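PDB 3DZ1: dihydrodipicolinate synthase from Rhodopseudomonas palustris, which probably catalyses the condensation of pyruvate with aspartate semialdehyde to 4-hydroxy-tetrahydrodipicolinate, an early step of lysine biosynthesis. Local coordinates for residues 8-13 with 232-237; 66-71 with 95-100; 139-144 with 153-158; 220-225 with 297-302. All coordinates share one frame; numbering follows the deposited sequence.

Interaction 1 of 4, residues 8-13 with 232-237; sequences EAAGTF and LSKAGQ
Gly11 and Lys234 are where the two backbones come closest, yet their CA atoms remain 9.4 Å apart, so a single long side chain has to span the distance. Segment 8-13 runs through extended chain into the strand that starts at Gly11. That residue has backbone angles (phi 88°, psi -143°) at which a CB would press on the carbonyl O of Ala10, so glycine suits the bend there. Segment 232-237 is the end of a helix, closed by a Schellman motif: Gln237 N bonds back to Leu232 O (3.1 Å) and Gly236 N to Ser233 O (3.0 Å), with Gly236 at positive phi.

Lys234 carries the contact. Its chain is straight through chi2 and chi3 and then turns at chi4 (-67°), which swings the ammonium group beside the start of the strand. Lys234 NZ lies 4.2 Å from Ala10 CB, and Lys234 CE passes 4.3 Å from Gly11 N. Both are loose van der Waals contacts; the polar partner of NZ is the carbonyl O of Asp214, to which it is hydrogen-bonded.

The lysine thus reaches from the last turn of helix 223-234 to the entry of strand 215-218, the strand that precedes this helix in the barrel. Gly11 is hydrogen-bonded through its backbone to Asp214 and Ala216, which joins the first strand of the barrel to the last. Met209 of helix 205-211 packs against Lys234, while Leu232 leans on helix 238-255.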
# COMPACT_ATOMS: atom_id res chain seq x y z
N GLU A 8 28.03 -4.78 21.38
CA GLU A 8 27.80 -5.04 22.80
C GLU A 8 26.92 -4.00 23.47
O GLU A 8 26.67 -4.08 24.67
CB GLU A 8 29.13 -5.16 23.55
CG GLU A 8 29.97 -6.38 23.18
CD GLU A 8 30.57 -6.30 21.78
OE1 GLU A 8 31.25 -5.29 21.49
OE2 GLU A 8 30.38 -7.25 20.98
N ALA A 9 26.46 -3.01 22.70
CA ALA A 9 25.60 -1.97 23.25
C ALA A 9 24.39 -2.64 23.90
O ALA A 9 23.82 -3.59 23.35
CB ALA A 9 25.14 -1.03 22.14
N ALA A 10 24.00 -2.15 25.07
CA ALA A 10 22.87 -2.73 25.79
C ALA A 10 22.24 -1.69 26.71
O ALA A 10 22.64 -0.53 26.72
CB ALA A 10 23.33 -3.93 26.61
N GLY A 11 21.25 -2.12 27.49
CA GLY A 11 20.60 -1.20 28.40
C GLY A 11 19.45 -0.43 27.78
O GLY A 11 18.70 -0.97 26.97
N THR A 12 19.30 0.83 28.17
CA THR A 12 18.22 1.64 27.65
C THR A 12 18.70 2.86 26.88
O THR A 12 19.46 3.67 27.40
CB THR A 12 17.30 2.10 28.81
OG1 THR A 12 16.83 0.96 29.54
CG2 THR A 12 16.11 2.89 28.28
N PHE A 13 18.27 2.97 25.63
CA PHE A 13 18.60 4.12 24.79
C PHE A 13 17.33 4.93 24.64
O PHE A 13 16.32 4.42 24.16
CB PHE A 13 19.09 3.68 23.40
CG PHE A 13 20.56 3.37 23.34
CD1 PHE A 13 21.10 2.33 24.09
CD2 PHE A 13 21.40 4.12 22.52
CE1 PHE A 13 22.46 2.04 24.03
CE2 PHE A 13 22.77 3.83 22.45
CZ PHE A 13 23.30 2.79 23.21
N LEU A 232 15.70 -5.35 35.81
CA LEU A 232 15.04 -6.47 36.47
C LEU A 232 15.00 -7.69 35.57
O LEU A 232 15.18 -8.82 36.03
CB LEU A 232 13.61 -6.08 36.87
CG LEU A 232 13.49 -5.08 38.02
CD1 LEU A 232 12.05 -4.57 38.12
CD2 LEU A 232 13.93 -5.74 39.33
N SER A 233 14.78 -7.46 34.27
CA SER A 233 14.73 -8.56 33.32
C SER A 233 16.08 -9.27 33.22
O SER A 233 16.14 -10.50 33.24
CB SER A 233 14.32 -8.04 31.94
OG SER A 233 13.04 -7.41 31.99
N LYS A 234 17.15 -8.49 33.13
CA LYS A 234 18.50 -9.05 33.04
C LYS A 234 18.86 -9.80 34.33
O LYS A 234 19.66 -10.74 34.30
CB LYS A 234 19.53 -7.94 32.79
CG LYS A 234 19.49 -7.36 31.38
CD LYS A 234 20.46 -6.19 31.25
CE LYS A 234 20.53 -5.66 29.82
NZ LYS A 234 21.14 -6.65 28.90
N ALA A 235 18.26 -9.38 35.44
CA ALA A 235 18.52 -10.01 36.73
C ALA A 235 17.70 -11.28 36.94
O ALA A 235 17.80 -11.92 37.99
CB ALA A 235 18.24 -9.02 37.85
N GLY A 236 16.89 -11.65 35.95
CA GLY A 236 16.09 -12.85 36.08
C GLY A 236 14.92 -12.73 37.04
O GLY A 236 14.29 -13.73 37.39
N GLN A 237 14.64 -11.51 37.49
CA GLN A 237 13.53 -11.26 38.40
C GLN A 237 12.27 -11.09 37.57
O GLN A 237 11.73 -9.98 37.44
CB GLN A 237 13.80 -9.98 39.21
CG GLN A 237 14.89 -10.11 40.26
CD GLN A 237 14.56 -11.18 41.30
OE1 GLN A 237 13.40 -11.38 41.65
NE2 GLN A 237 15.59 -11.85 41.81

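Interaction 2 of 4, residues 66-71 with 95-100; sequences VATRFI and ARLSMD
Ile71 and Ser98 make the tight part of this contact between two neighbouring outer helices of the barrel. The isoleucine places CG1 beside its backbone N and extends the branch straight onward (chi2 174°), and the terminal Ile71 CD1 lands on the backbone of the other helix, 3.5 Å from Ser98 O and 4.1 Å from Ser98 CA. Ala67, one turn earlier, offers only a methyl, whose CB stands 4.5 Å from Ser98 OG. Between these small residues the helices come near, with Thr68 and Ser98 CA atoms 6.8 Å apart. The segment axes, nearly parallel at a crossing angle of -23°, approach to 9.9 Å. Val81 of strand 78-82 lies beneath, touching Ala67, Ile71 and Ser98.

The outer side is looser. Here Thr68 and Leu97, both partly exposed, cross at about a right angle, and one methyl, Leu97 CD2, meets Thr68 OG1 at 4.0 Å. Farther round, Arg69 and Arg96 turn to other partners, in salt bridges with Asp32 and Asp134.

Both hydroxyls on the interface bond back within their own helices: Thr68 OG1 is hydrogen-bonded to Glu64 O and Ser98 OG to Leu94 O. The two segments therefore meet through van der Waals packing alone, with methyl groups set against hydroxyl and carbonyl oxygens, so their spacing probably depends on shape more than on directional bonds.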
# COMPACT_ATOMS: atom_id res chain seq x y z
N VAL A 66 20.60 20.42 15.85
CA VAL A 66 19.96 19.62 16.88
C VAL A 66 20.81 18.40 17.22
O VAL A 66 21.13 18.16 18.39
CB VAL A 66 18.56 19.15 16.43
CG1 VAL A 66 17.94 18.25 17.48
CG2 VAL A 66 17.67 20.37 16.19
N ALA A 67 21.19 17.65 16.19
CA ALA A 67 22.00 16.46 16.40
C ALA A 67 23.28 16.83 17.14
O ALA A 67 23.69 16.13 18.07
CB ALA A 67 22.35 15.83 15.06
N THR A 68 23.90 17.94 16.75
CA THR A 68 25.14 18.40 17.38
C THR A 68 24.93 18.79 18.84
O THR A 68 25.75 18.45 19.70
CB THR A 68 25.74 19.61 16.63
OG1 THR A 68 26.02 19.24 15.28
CG2 THR A 68 27.03 20.05 17.29
N ARG A 69 23.85 19.50 19.12
CA ARG A 69 23.55 19.92 20.49
C ARG A 69 23.49 18.70 21.41
O ARG A 69 24.08 18.70 22.49
CB ARG A 69 22.21 20.66 20.54
CG ARG A 69 21.89 21.29 21.89
CD ARG A 69 22.49 22.68 21.99
NE ARG A 69 22.28 23.29 23.30
CZ ARG A 69 22.54 24.56 23.58
NH1 ARG A 69 23.02 25.36 22.64
NH2 ARG A 69 22.35 25.03 24.81
N PHE A 70 22.78 17.67 20.97
CA PHE A 70 22.64 16.43 21.74
C PHE A 70 23.97 15.70 21.90
O PHE A 70 24.30 15.23 22.99
CB PHE A 70 21.64 15.49 21.07
CG PHE A 70 20.20 15.76 21.42
CD1 PHE A 70 19.73 15.54 22.70
CD2 PHE A 70 19.31 16.21 20.45
CE1 PHE A 70 18.39 15.76 23.02
CE2 PHE A 70 17.97 16.44 20.76
CZ PHE A 70 17.51 16.21 22.05
N ILE A 71 24.72 15.60 20.81
CA ILE A 71 26.00 14.92 20.84
C ILE A 71 26.96 15.56 21.84
O ILE A 71 27.58 14.88 22.65
CB ILE A 71 26.66 14.90 19.44
CG1 ILE A 71 25.79 14.07 18.48
CG2 ILE A 71 28.05 14.28 19.51
CD1 ILE A 71 26.27 14.09 17.04
N ALA A 95 25.43 11.95 8.11
CA ALA A 95 26.16 10.89 8.79
C ALA A 95 27.58 11.32 9.15
O ALA A 95 28.01 11.18 10.30
CB ALA A 95 26.19 9.64 7.93
N ARG A 96 28.31 11.84 8.17
CA ARG A 96 29.69 12.28 8.39
C ARG A 96 29.76 13.43 9.38
O ARG A 96 30.66 13.49 10.22
CB ARG A 96 30.33 12.70 7.06
CG ARG A 96 30.52 11.57 6.07
CD ARG A 96 31.40 10.46 6.63
NE ARG A 96 31.91 9.59 5.58
CZ ARG A 96 32.52 8.43 5.80
NH1 ARG A 96 32.70 7.99 7.04
NH2 ARG A 96 32.96 7.70 4.78
N LEU A 97 28.81 14.35 9.27
CA LEU A 97 28.75 15.51 10.16
C LEU A 97 28.55 15.04 11.59
O LEU A 97 29.22 15.52 12.52
CB LEU A 97 27.60 16.43 9.75
CG LEU A 97 27.39 17.68 10.60
CD1 LEU A 97 26.80 18.78 9.73
CD2 LEU A 97 26.49 17.38 11.79
N SER A 98 27.63 14.11 11.76
CA SER A 98 27.32 13.57 13.08
C SER A 98 28.52 12.85 13.68
O SER A 98 28.82 13.02 14.86
CB SER A 98 26.13 12.61 12.98
OG SER A 98 24.98 13.28 12.50
N MSE A 99 29.20 12.05 12.86
CA MSE A 99 30.37 11.33 13.35
C MSE A 99 31.50 12.29 13.71
O MSE A 99 32.15 12.12 14.75
CB MSE A 99 30.84 10.32 12.30
CG MSE A 99 29.84 9.20 12.01
SE MSE A 99 29.20 8.25 13.59
CE MSE A 99 30.84 7.35 14.10
N ASP A 100 31.73 13.31 12.89
CA ASP A 100 32.79 14.28 13.19
C ASP A 100 32.46 15.03 14.48
O ASP A 100 33.36 15.44 15.22
CB ASP A 100 32.96 15.29 12.05
CG ASP A 100 33.56 14.67 10.80
OD1 ASP A 100 34.36 13.73 10.93
OD2 ASP A 100 33.23 15.15 9.69

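Interaction 3 of 4, residues 139-144 with 153-158; sequences LQDYPL and KVIRQI
Leu139 and Ile158 form the apolar part of this contact, in which a barrel strand packs against the helix that lies outside it. The strand 139-141 and helix 153-158 run almost antiparallel, at 168°, with axes 11.0 Å apart, as expected for a beta-alpha unit of a TIM barrel. Leu139 sets CG anti to its amide nitrogen (chi1 176°), which sends CD2 outward to meet two isoleucines. The Leu139 CD2 methyl lies 3.8 Å from Ile158 CD1 and 4.0 Å from Ile158 CG2, wedged against both branches of a side chain that crosses it at about a right angle. Ile155 adds its short branch, CG2 standing 4.2 Å from Leu139 CD2. Phe124 of helix 117-131 touches both Leu139 and Ile158 and extends the cluster.

The second kind of contact sets a carboxylate beside a methyl. Asp141, two residues along the strand, faces outward like Leu139, and its OD2 rests 3.8 Å from Ile155 CD1, again with the side chains crossing. The same oxygen forms a salt bridge with Lys178 of helix 176-188, whose side chain also packs on Ile155.

Strand and helix are thus joined by hydrocarbon packing, while the one buried acid draws its polar satisfaction from the next helix. The greasy surroundings provided by Ile155 would probably strengthen the attraction between Asp141 and Lys178, since little water could weaken it.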
# COMPACT_ATOMS: atom_id res chain seq x y z
N LEU A 139 20.34 -0.88 12.05
CA LEU A 139 19.32 -1.27 11.08
C LEU A 139 17.94 -1.16 11.74
O LEU A 139 17.68 -1.85 12.73
CB LEU A 139 19.56 -2.71 10.62
CG LEU A 139 18.51 -3.32 9.67
CD1 LEU A 139 18.42 -2.49 8.40
CD2 LEU A 139 18.89 -4.76 9.35
N GLN A 140 17.08 -0.30 11.22
CA GLN A 140 15.74 -0.15 11.79
C GLN A 140 14.73 -1.03 11.07
O GLN A 140 14.53 -0.90 9.86
CB GLN A 140 15.28 1.31 11.74
CG GLN A 140 13.83 1.49 12.17
CD GLN A 140 13.42 2.94 12.29
OE1 GLN A 140 13.85 3.78 11.51
NE2 GLN A 140 12.56 3.23 13.26
N ASP A 141 14.11 -1.93 11.82
CA ASP A 141 13.11 -2.87 11.31
C ASP A 141 11.77 -2.54 11.97
O ASP A 141 11.48 -3.01 13.07
CB ASP A 141 13.56 -4.30 11.67
CG ASP A 141 12.57 -5.36 11.22
OD1 ASP A 141 11.70 -5.06 10.38
OD2 ASP A 141 12.69 -6.50 11.70
N TYR A 142 10.96 -1.74 11.28
CA TYR A 142 9.68 -1.29 11.82
C TYR A 142 8.60 -1.32 10.74
O TYR A 142 8.17 -0.28 10.24
CB TYR A 142 9.88 0.13 12.34
CG TYR A 142 8.77 0.72 13.19
CD1 TYR A 142 7.80 -0.08 13.79
CD2 TYR A 142 8.73 2.09 13.44
CE1 TYR A 142 6.83 0.47 14.62
CE2 TYR A 142 7.77 2.65 14.27
CZ TYR A 142 6.82 1.84 14.86
OH TYR A 142 5.88 2.40 15.69
N PRO A 143 8.14 -2.53 10.37
CA PRO A 143 7.12 -2.74 9.34
C PRO A 143 5.84 -1.93 9.54
O PRO A 143 5.27 -1.41 8.58
CB PRO A 143 6.84 -4.24 9.44
CG PRO A 143 8.14 -4.81 9.90
CD PRO A 143 8.58 -3.81 10.95
N LEU A 144 5.39 -1.83 10.78
CA LEU A 144 4.16 -1.10 11.08
C LEU A 144 4.09 0.28 10.43
O LEU A 144 3.04 0.66 9.91
CB LEU A 144 4.00 -0.93 12.60
CG LEU A 144 2.71 -0.21 12.99
CD1 LEU A 144 1.53 -1.11 12.66
CD2 LEU A 144 2.71 0.13 14.47
N LYS A 153 16.60 -14.05 8.04
CA LYS A 153 17.66 -14.38 7.09
C LYS A 153 18.09 -13.14 6.31
O LYS A 153 19.28 -12.98 5.99
CB LYS A 153 17.19 -15.46 6.11
CG LYS A 153 17.01 -16.83 6.75
CD LYS A 153 16.61 -17.89 5.74
CE LYS A 153 16.51 -19.26 6.40
NZ LYS A 153 16.12 -20.33 5.44
N VAL A 154 17.14 -12.27 5.98
CA VAL A 154 17.46 -11.04 5.26
C VAL A 154 18.26 -10.14 6.18
O VAL A 154 19.23 -9.50 5.76
CB VAL A 154 16.17 -10.31 4.78
CG1 VAL A 154 16.49 -8.85 4.46
CG2 VAL A 154 15.62 -10.98 3.54
N ILE A 155 17.86 -10.08 7.44
CA ILE A 155 18.56 -9.26 8.41
C ILE A 155 19.99 -9.78 8.54
O ILE A 155 20.95 -9.01 8.51
CB ILE A 155 17.87 -9.30 9.79
CG1 ILE A 155 16.54 -8.55 9.71
CG2 ILE A 155 18.79 -8.69 10.86
CD1 ILE A 155 15.68 -8.67 10.95
N ARG A 156 20.13 -11.10 8.66
CA ARG A 156 21.45 -11.72 8.79
C ARG A 156 22.35 -11.35 7.61
O ARG A 156 23.53 -11.04 7.79
CB ARG A 156 21.33 -13.24 8.88
CG ARG A 156 22.68 -13.96 8.88
CD ARG A 156 22.51 -15.46 9.06
NE ARG A 156 21.75 -16.06 7.97
CZ ARG A 156 21.38 -17.33 7.93
NH1 ARG A 156 21.69 -18.15 8.93
NH2 ARG A 156 20.69 -17.79 6.90
N GLN A 157 21.78 -11.39 6.41
CA GLN A 157 22.53 -11.05 5.20
C GLN A 157 22.98 -9.58 5.22
O GLN A 157 24.13 -9.27 4.90
CB GLN A 157 21.68 -11.32 3.96
CG GLN A 157 22.32 -10.90 2.65
CD GLN A 157 21.71 -11.63 1.47
OE1 GLN A 157 20.50 -11.87 1.43
NE2 GLN A 157 22.53 -11.97 0.48
N ILE A 158 22.06 -8.69 5.58
CA ILE A 158 22.37 -7.26 5.65
C ILE A 158 23.54 -7.02 6.58
O ILE A 158 24.47 -6.27 6.26
CB ILE A 158 21.16 -6.45 6.18
CG1 ILE A 158 20.01 -6.52 5.18
CG2 ILE A 158 21.57 -5.01 6.44
CD1 ILE A 158 18.72 -5.93 5.70

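Interaction 4 of 4, residues 220-225 with 297-302; sequences YCFPDM and YLLSRL
The ring of Phe222 receives one leucine over a face and another at its edge. Leu302 CD2 sits above the face in a CH-pi contact, 4.2 Å from the ring centroid and 26° off the normal, displaced toward CE2. Leu299 CD2 instead approaches in the plane of the ring, 3.6 Å from Phe222 CE2 and 3.9 Å from Phe222 CZ. The Tyr220 ring has the backbone N of Phe222 over one face, 3.5 Å above the plane and toward the rim. Its hydroxyl end marks the border of the contact: Tyr220 OH lies 4.4 Å from Leu302 CD2 and is hydrogen-bonded to His248.

Phe222 occupies the N-cap position before helix 223-234. With chi1 at -79° its CG stands beside the backbone N, anti to the carbonyl carbon, and the ring extends toward the last turn of the other helix. One methyl, Leu302 CD2, meets the Phe222 ring and comes only loosely near Tyr220 OH. Shortening Phe222 to an alanine is likely to leave the CD2 methyls of Leu299 and Leu302 without the ring they rest on, letting the Leu302 side chain shift.

Within the fold, the contact ties the turn after the last barrel strand to helix 289-301, which belongs to the C-terminal helical region. Helix 238-255 flanks Tyr220, and Arg272, just after helix 260-271, touches Phe222 and forms a salt bridge with Asp224. Helix 289-301 also meets a second subunit, where Arg301 forms a salt bridge with Asp246 of that neighbouring chain.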
# COMPACT_ATOMS: atom_id res chain seq x y z
N TYR A 220 9.30 6.18 25.04
CA TYR A 220 8.35 6.23 26.16
C TYR A 220 8.70 7.36 27.13
O TYR A 220 9.88 7.55 27.47
CB TYR A 220 8.34 4.88 26.89
CG TYR A 220 7.35 4.78 28.02
CD1 TYR A 220 6.00 5.11 27.83
CD2 TYR A 220 7.74 4.33 29.28
CE1 TYR A 220 5.08 5.01 28.87
CE2 TYR A 220 6.83 4.22 30.32
CZ TYR A 220 5.50 4.56 30.11
OH TYR A 220 4.61 4.44 31.15
N CYS A 221 7.68 8.09 27.58
CA CYS A 221 7.89 9.22 28.49
C CYS A 221 8.44 8.90 29.88
O CYS A 221 8.68 9.80 30.68
CB CYS A 221 6.59 10.05 28.62
SG CYS A 221 5.13 9.14 29.13
N PHE A 222 8.64 7.61 30.16
CA PHE A 222 9.23 7.20 31.43
C PHE A 222 10.40 6.27 31.14
O PHE A 222 10.41 5.11 31.54
CB PHE A 222 8.20 6.51 32.33
CG PHE A 222 7.29 7.47 33.03
CD1 PHE A 222 7.69 8.09 34.22
CD2 PHE A 222 6.05 7.80 32.50
CE1 PHE A 222 6.87 9.01 34.86
CE2 PHE A 222 5.22 8.73 33.13
CZ PHE A 222 5.63 9.33 34.31
N PRO A 223 11.41 6.78 30.42
CA PRO A 223 12.57 5.95 30.10
C PRO A 223 13.25 5.51 31.39
O PRO A 223 13.87 4.45 31.45
CB PRO A 223 13.44 6.87 29.25
CG PRO A 223 13.13 8.22 29.82
CD PRO A 223 11.64 8.18 29.99
N ASP A 224 13.11 6.34 32.43
CA ASP A 224 13.70 6.04 33.72
C ASP A 224 13.13 4.75 34.30
O ASP A 224 13.85 3.97 34.93
CB ASP A 224 13.51 7.23 34.69
CG ASP A 224 12.07 7.75 34.74
OD1 ASP A 224 11.40 7.84 33.69
OD2 ASP A 224 11.61 8.10 35.85
N MSE A 225 11.84 4.49 34.06
CA MSE A 225 11.23 3.28 34.58
C MSE A 225 11.53 2.06 33.71
O MSE A 225 11.59 0.94 34.21
CB MSE A 225 9.72 3.46 34.74
CG MSE A 225 9.34 4.49 35.80
SE MSE A 225 10.04 4.09 37.58
CE MSE A 225 11.62 5.19 37.55
N TYR A 297 -5.17 10.68 34.06
CA TYR A 297 -5.73 9.58 34.84
C TYR A 297 -4.74 8.43 34.92
O TYR A 297 -4.49 7.87 35.99
CB TYR A 297 -7.04 9.10 34.22
CG TYR A 297 -7.72 8.01 35.02
CD1 TYR A 297 -8.22 8.25 36.30
CD2 TYR A 297 -7.87 6.73 34.49
CE1 TYR A 297 -8.85 7.24 37.04
CE2 TYR A 297 -8.50 5.71 35.22
CZ TYR A 297 -8.98 5.98 36.49
OH TYR A 297 -9.61 4.97 37.19
N LEU A 298 -4.17 8.06 33.77
CA LEU A 298 -3.20 6.97 33.73
C LEU A 298 -1.99 7.31 34.58
O LEU A 298 -1.46 6.46 35.31
CB LEU A 298 -2.77 6.70 32.29
CG LEU A 298 -3.87 6.19 31.35
CD1 LEU A 298 -3.30 5.98 29.95
CD2 LEU A 298 -4.46 4.89 31.89
N LEU A 299 -1.54 8.56 34.49
CA LEU A 299 -0.40 9.03 35.27
C LEU A 299 -0.66 8.91 36.77
O LEU A 299 0.22 8.52 37.53
CB LEU A 299 -0.08 10.49 34.92
CG LEU A 299 0.55 10.75 33.55
CD1 LEU A 299 0.61 12.26 33.28
CD2 LEU A 299 1.95 10.14 33.50
N SER A 300 -1.88 9.25 37.17
CA SER A 300 -2.27 9.21 38.58
C SER A 300 -2.27 7.80 39.14
O SER A 300 -2.03 7.60 40.33
CB SER A 300 -3.65 9.84 38.77
OG SER A 300 -4.67 8.99 38.27
N ARG A 301 -2.55 6.82 38.28
CA ARG A 301 -2.59 5.42 38.70
C ARG A 301 -1.20 4.80 38.75
O ARG A 301 -0.99 3.78 39.42
CB ARG A 301 -3.50 4.62 37.76
CG ARG A 301 -4.97 4.97 37.93
CD ARG A 301 -5.82 4.49 36.77
NE ARG A 301 -5.84 3.04 36.64
CZ ARG A 301 -6.44 2.22 37.49
NH1 ARG A 301 -7.07 2.70 38.56
NH2 ARG A 301 -6.42 0.91 37.27
N LEU A 302 -0.26 5.42 38.06
CA LEU A 302 1.12 4.94 38.03
C LEU A 302 1.70 5.14 39.43
O LEU A 302 2.11 4.14 40.06
CB LEU A 302 1.92 5.75 37.02
CG LEU A 302 2.74 5.01 35.97
CD1 LEU A 302 1.90 3.94 35.28
CD2 LEU A 302 3.25 6.03 34.97

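In the fold
Interactions 1, 2 and 3 pack parts of the eight-stranded TIM barrel, and interaction 4 joins that barrel to the C-terminal helices. Interactions 1 and 4 share helix 223-234, use its two ends, and touch where Thr12 CG2 meets Pro223 O at 4.2 Å; their centres are 20 Å apart. Interactions 3 and 4, with centres 30 Å apart, lie on opposite sides of the chain's centre. Met217, predicted to bind pyruvate, lies in the neighbourhood of three of them, though not at contact distance: its side chain is about 9 Å from Gly11 and about 10 Å from the side chains of Leu139 and Tyr220. Interaction 2 lies away from that site, on the helical outside of the barrel.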